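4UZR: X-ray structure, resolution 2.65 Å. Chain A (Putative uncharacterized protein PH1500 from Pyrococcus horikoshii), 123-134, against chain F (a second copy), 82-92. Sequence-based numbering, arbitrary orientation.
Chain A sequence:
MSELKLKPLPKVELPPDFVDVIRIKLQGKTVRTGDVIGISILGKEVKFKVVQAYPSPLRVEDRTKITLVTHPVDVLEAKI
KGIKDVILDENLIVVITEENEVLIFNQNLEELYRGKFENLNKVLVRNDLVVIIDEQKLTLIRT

Chain A 123-134: VLVRNDLVVIID
Chain F 82-92: GIKDVILDENL

The contact is a face-to-face packing of apolar side chains between a β-hairpin of chain A and a strand of chain F, with one charged pair at the turn end and no hydrogen bond across the interface. In chain A, strands 123-126 and 129-133 are joined by a type II' turn from Arg A126 to Leu A129, in which Asn A127 takes phi/psi 60/-111 and Asp A128 -97/-3. Paired backbone hydrogen bonds close the hairpin: Arg A126 N to Leu A129 O (3.1 Å) and Leu A129 N to Arg A126 O (3.0 Å), then Leu A124 N to Val A131 O and Val A131 N to Leu A124 O, both 2.9 Å.

Chain F strand 83-89 runs nearly parallel to the first hairpin strand (17°) and antiparallel to the second (175°), with axes 7.7 and 9.4 Å away, leaving room for side chains between. The CA of Arg A126 lies 7.2 Å from the CA of Leu F88, and the CA of Ile A133 8.0 Å from that of Ile F83.

Alternation within each hairpin strand turns Leu A124 and Arg A126, and Leu A129, Val A131 and Ile A133, toward chain F, the turn pairing Arg A126 with Leu A129. In chain F it accounts for Val F86 and Leu F88; Ile F83, three residues before Val F86, also points toward the hairpin, the regular extended strand being interrupted at Lys F84 (phi/psi -82/-43). Together the stretches bury 601 Å². Leu F88 (t, p) contributes most, its branched end reaching both hairpin strands: CD2 lies 3.8 Å from Val A131 CG2 and 4.1 Å from Leu A124 CB, while CD1 is 4.2 Å from Leu A129 CD2. The compact Val F86 (t) packs its CG2 3.7 Å from Ile A133 CD1 and its CG1 4.0 Å from Leu A124 CD1. Leu A124 (m, t) and Leu A129 (-90°/39°) are long enough to span the gap and leave no polar group unpaired; Val A131 (t), shorter, meets the end of Leu F88. Ile A133 (m, m) also sets CG2 4.2 Å from CD1 of Ile F83 (m, t).

Arg A126 suits the border because its long chain is greasy before it is charged. With chi1 and chi2 t and chi3 -130°, it lays CB 3.9 Å from Leu F88 CD2 and CD 3.5 Å from Leu F88 O. Its NH1 forms a long salt bridge of 3.6 Å with Asp F89 OD1, which sits over a guanidinium face, so the attraction is purely electrostatic. That OD1 accepts a very short 2.4 Å hydrogen bond from Glu F90 N, at the start of the type II turn from Asp F89 to Leu F92.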

# COMPACT_ATOMS: atom_id res chain seq x y z
N VAL A 123 -6.31 26.91 -5.66
CA VAL A 123 -5.96 26.33 -4.37
C VAL A 123 -5.69 24.83 -4.53
O VAL A 123 -6.55 24.08 -4.97
CB VAL A 123 -7.05 26.56 -3.31
CG1 VAL A 123 -6.72 25.81 -2.03
CG2 VAL A 123 -7.22 28.04 -3.02
N LEU A 124 -4.47 24.42 -4.19
CA LEU A 124 -4.05 23.03 -4.33
C LEU A 124 -3.87 22.37 -2.96
O LEU A 124 -3.44 23.02 -2.01
CB LEU A 124 -2.74 22.96 -5.11
CG LEU A 124 -2.73 23.54 -6.52
CD1 LEU A 124 -1.35 23.45 -7.14
CD2 LEU A 124 -3.75 22.83 -7.40
N VAL A 125 -4.22 21.10 -2.87
CA VAL A 125 -4.11 20.36 -1.62
C VAL A 125 -3.48 18.99 -1.84
O VAL A 125 -3.90 18.25 -2.72
CB VAL A 125 -5.48 20.17 -0.93
CG1 VAL A 125 -5.32 19.43 0.39
CG2 VAL A 125 -6.17 21.51 -0.71
N ARG A 126 -2.47 18.67 -1.04
CA ARG A 126 -1.83 17.35 -1.06
C ARG A 126 -1.19 17.03 0.29
O ARG A 126 -0.25 17.70 0.71
CB ARG A 126 -0.79 17.25 -2.17
CG ARG A 126 -0.00 15.94 -2.13
CD ARG A 126 1.02 15.85 -3.24
NE ARG A 126 0.93 14.59 -3.97
CZ ARG A 126 1.59 13.49 -3.64
NH1 ARG A 126 2.39 13.49 -2.58
NH2 ARG A 126 1.46 12.38 -4.35
N ASN A 127 -1.72 16.01 0.96
CA ASN A 127 -1.23 15.59 2.27
C ASN A 127 -1.33 16.68 3.33
O ASN A 127 -2.43 17.05 3.76
CB ASN A 127 0.20 15.05 2.18
CG ASN A 127 0.32 13.85 1.26
OD1 ASN A 127 -0.64 13.11 1.06
ND2 ASN A 127 1.51 13.66 0.69
N ASP A 128 -0.18 17.18 3.76
CA ASP A 128 -0.11 18.20 4.80
C ASP A 128 0.00 19.61 4.22
O ASP A 128 0.01 20.59 4.95
CB ASP A 128 1.07 17.93 5.73
CG ASP A 128 0.88 16.70 6.59
OD1 ASP A 128 -0.28 16.26 6.75
OD2 ASP A 128 1.88 16.18 7.13
N LEU A 129 0.09 19.70 2.90
CA LEU A 129 0.38 20.97 2.24
C LEU A 129 -0.84 21.60 1.58
O LEU A 129 -1.61 20.92 0.90
CB LEU A 129 1.50 20.80 1.21
CG LEU A 129 2.95 21.00 1.65
CD1 LEU A 129 3.22 20.42 3.03
CD2 LEU A 129 3.91 20.40 0.62
N VAL A 130 -1.02 22.90 1.81
CA VAL A 130 -2.04 23.67 1.11
C VAL A 130 -1.37 24.83 0.38
O VAL A 130 -0.76 25.69 1.00
CB VAL A 130 -3.10 24.22 2.08
CG1 VAL A 130 -4.12 25.06 1.33
CG2 VAL A 130 -3.79 23.08 2.81
N VAL A 131 -1.48 24.84 -0.94
CA VAL A 131 -0.85 25.86 -1.76
C VAL A 131 -1.90 26.83 -2.30
O VAL A 131 -2.89 26.43 -2.90
CB VAL A 131 -0.09 25.23 -2.94
CG1 VAL A 131 0.42 26.31 -3.89
CG2 VAL A 131 1.06 24.38 -2.43
N ILE A 132 -1.68 28.12 -2.07
CA ILE A 132 -2.62 29.14 -2.51
C ILE A 132 -1.99 30.07 -3.53
O ILE A 132 -0.96 30.70 -3.27
CB ILE A 132 -3.17 29.94 -1.31
CG1 ILE A 132 -3.92 29.00 -0.37
CG2 ILE A 132 -4.08 31.05 -1.79
CD1 ILE A 132 -4.47 29.67 0.86
N ILE A 133 -2.61 30.15 -4.71
CA ILE A 133 -2.07 30.91 -5.82
C ILE A 133 -3.00 32.06 -6.19
O ILE A 133 -4.17 31.84 -6.53
CB ILE A 133 -1.89 30.04 -7.08
CG1 ILE A 133 -1.09 28.78 -6.74
CG2 ILE A 133 -1.19 30.82 -8.18
CD1 ILE A 133 0.30 29.08 -6.27
N ASP A 134 -2.47 33.28 -6.11
CA ASP A 134 -3.18 34.47 -6.57
C ASP A 134 -2.42 35.12 -7.73
O ASP A 134 -1.63 34.47 -8.41
CB ASP A 134 -3.38 35.46 -5.42
CG ASP A 134 -2.10 35.79 -4.69
OD1 ASP A 134 -1.23 36.47 -5.29
OD2 ASP A 134 -1.95 35.36 -3.53
N GLY F 82 3.74 36.45 -12.14
CA GLY F 82 3.17 35.67 -13.23
C GLY F 82 3.40 34.17 -13.13
O GLY F 82 4.21 33.61 -13.87
N ILE F 83 2.69 33.53 -12.22
CA ILE F 83 2.79 32.08 -12.06
C ILE F 83 1.94 31.37 -13.10
O ILE F 83 0.71 31.49 -13.11
CB ILE F 83 2.35 31.64 -10.65
CG1 ILE F 83 3.21 32.32 -9.59
CG2 ILE F 83 2.43 30.13 -10.52
CD1 ILE F 83 2.93 31.83 -8.18
N LYS F 84 2.60 30.63 -13.99
CA LYS F 84 1.91 29.93 -15.07
C LYS F 84 1.30 28.62 -14.61
O LYS F 84 0.17 28.29 -14.97
CB LYS F 84 2.88 29.69 -16.23
CG LYS F 84 2.29 28.89 -17.39
CD LYS F 84 3.34 28.59 -18.44
CE LYS F 84 2.79 27.72 -19.56
NZ LYS F 84 3.83 27.38 -20.56
N ASP F 85 2.05 27.87 -13.81
CA ASP F 85 1.58 26.57 -13.33
C ASP F 85 2.36 26.13 -12.10
O ASP F 85 3.53 26.47 -11.93
CB ASP F 85 1.70 25.51 -14.43
CG ASP F 85 1.01 24.21 -14.06
OD1 ASP F 85 0.12 24.23 -13.18
OD2 ASP F 85 1.37 23.16 -14.64
N VAL F 86 1.69 25.38 -11.23
CA VAL F 86 2.31 24.84 -10.03
C VAL F 86 2.07 23.34 -9.96
O VAL F 86 0.93 22.88 -10.10
CB VAL F 86 1.76 25.50 -8.75
CG1 VAL F 86 2.38 24.88 -7.51
CG2 VAL F 86 1.99 27.00 -8.78
N ILE F 87 3.13 22.57 -9.75
CA ILE F 87 3.00 21.13 -9.61
C ILE F 87 3.35 20.75 -8.18
O ILE F 87 4.36 21.22 -7.64
CB ILE F 87 3.91 20.38 -10.59
CG1 ILE F 87 3.63 20.82 -12.02
CG2 ILE F 87 3.71 18.87 -10.44
CD1 ILE F 87 4.62 20.27 -13.03
N LEU F 88 2.53 19.90 -7.58
CA LEU F 88 2.66 19.60 -6.16
C LEU F 88 2.86 18.11 -5.90
O LEU F 88 2.02 17.29 -6.27
CB LEU F 88 1.42 20.10 -5.43
CG LEU F 88 1.45 20.12 -3.90
CD1 LEU F 88 2.70 20.83 -3.41
CD2 LEU F 88 0.20 20.79 -3.36
N ASP F 89 3.97 17.76 -5.26
CA ASP F 89 4.22 16.38 -4.86
C ASP F 89 4.60 16.34 -3.38
O ASP F 89 4.42 17.32 -2.66
CB ASP F 89 5.32 15.76 -5.72
CG ASP F 89 5.23 14.25 -5.80
OD1 ASP F 89 5.27 13.59 -4.74
OD2 ASP F 89 5.12 13.71 -6.92
N GLU F 90 5.12 15.20 -2.93
CA GLU F 90 5.49 15.01 -1.53
C GLU F 90 6.61 15.95 -1.08
O GLU F 90 7.74 15.84 -1.56
CB GLU F 90 5.91 13.56 -1.28
CG GLU F 90 5.94 13.16 0.18
CD GLU F 90 6.12 11.67 0.37
OE1 GLU F 90 6.56 11.00 -0.59
OE2 GLU F 90 5.84 11.17 1.48
N ASN F 91 6.29 16.85 -0.16
CA ASN F 91 7.20 17.90 0.31
C ASN F 91 7.97 18.62 -0.80
O ASN F 91 9.06 19.13 -0.59
CB ASN F 91 8.19 17.33 1.33
CG ASN F 91 7.55 17.09 2.69
OD1 ASN F 91 6.54 17.71 3.03
ND2 ASN F 91 8.13 16.18 3.47
N LEU F 92 7.36 18.68 -1.98
CA LEU F 92 7.95 19.33 -3.14
C LEU F 92 6.97 20.30 -3.78
O LEU F 92 5.82 19.96 -4.02
CB LEU F 92 8.39 18.29 -4.17
CG LEU F 92 9.89 18.01 -4.31
CD1 LEU F 92 10.21 17.51 -5.70
CD2 LEU F 92 10.70 19.26 -3.99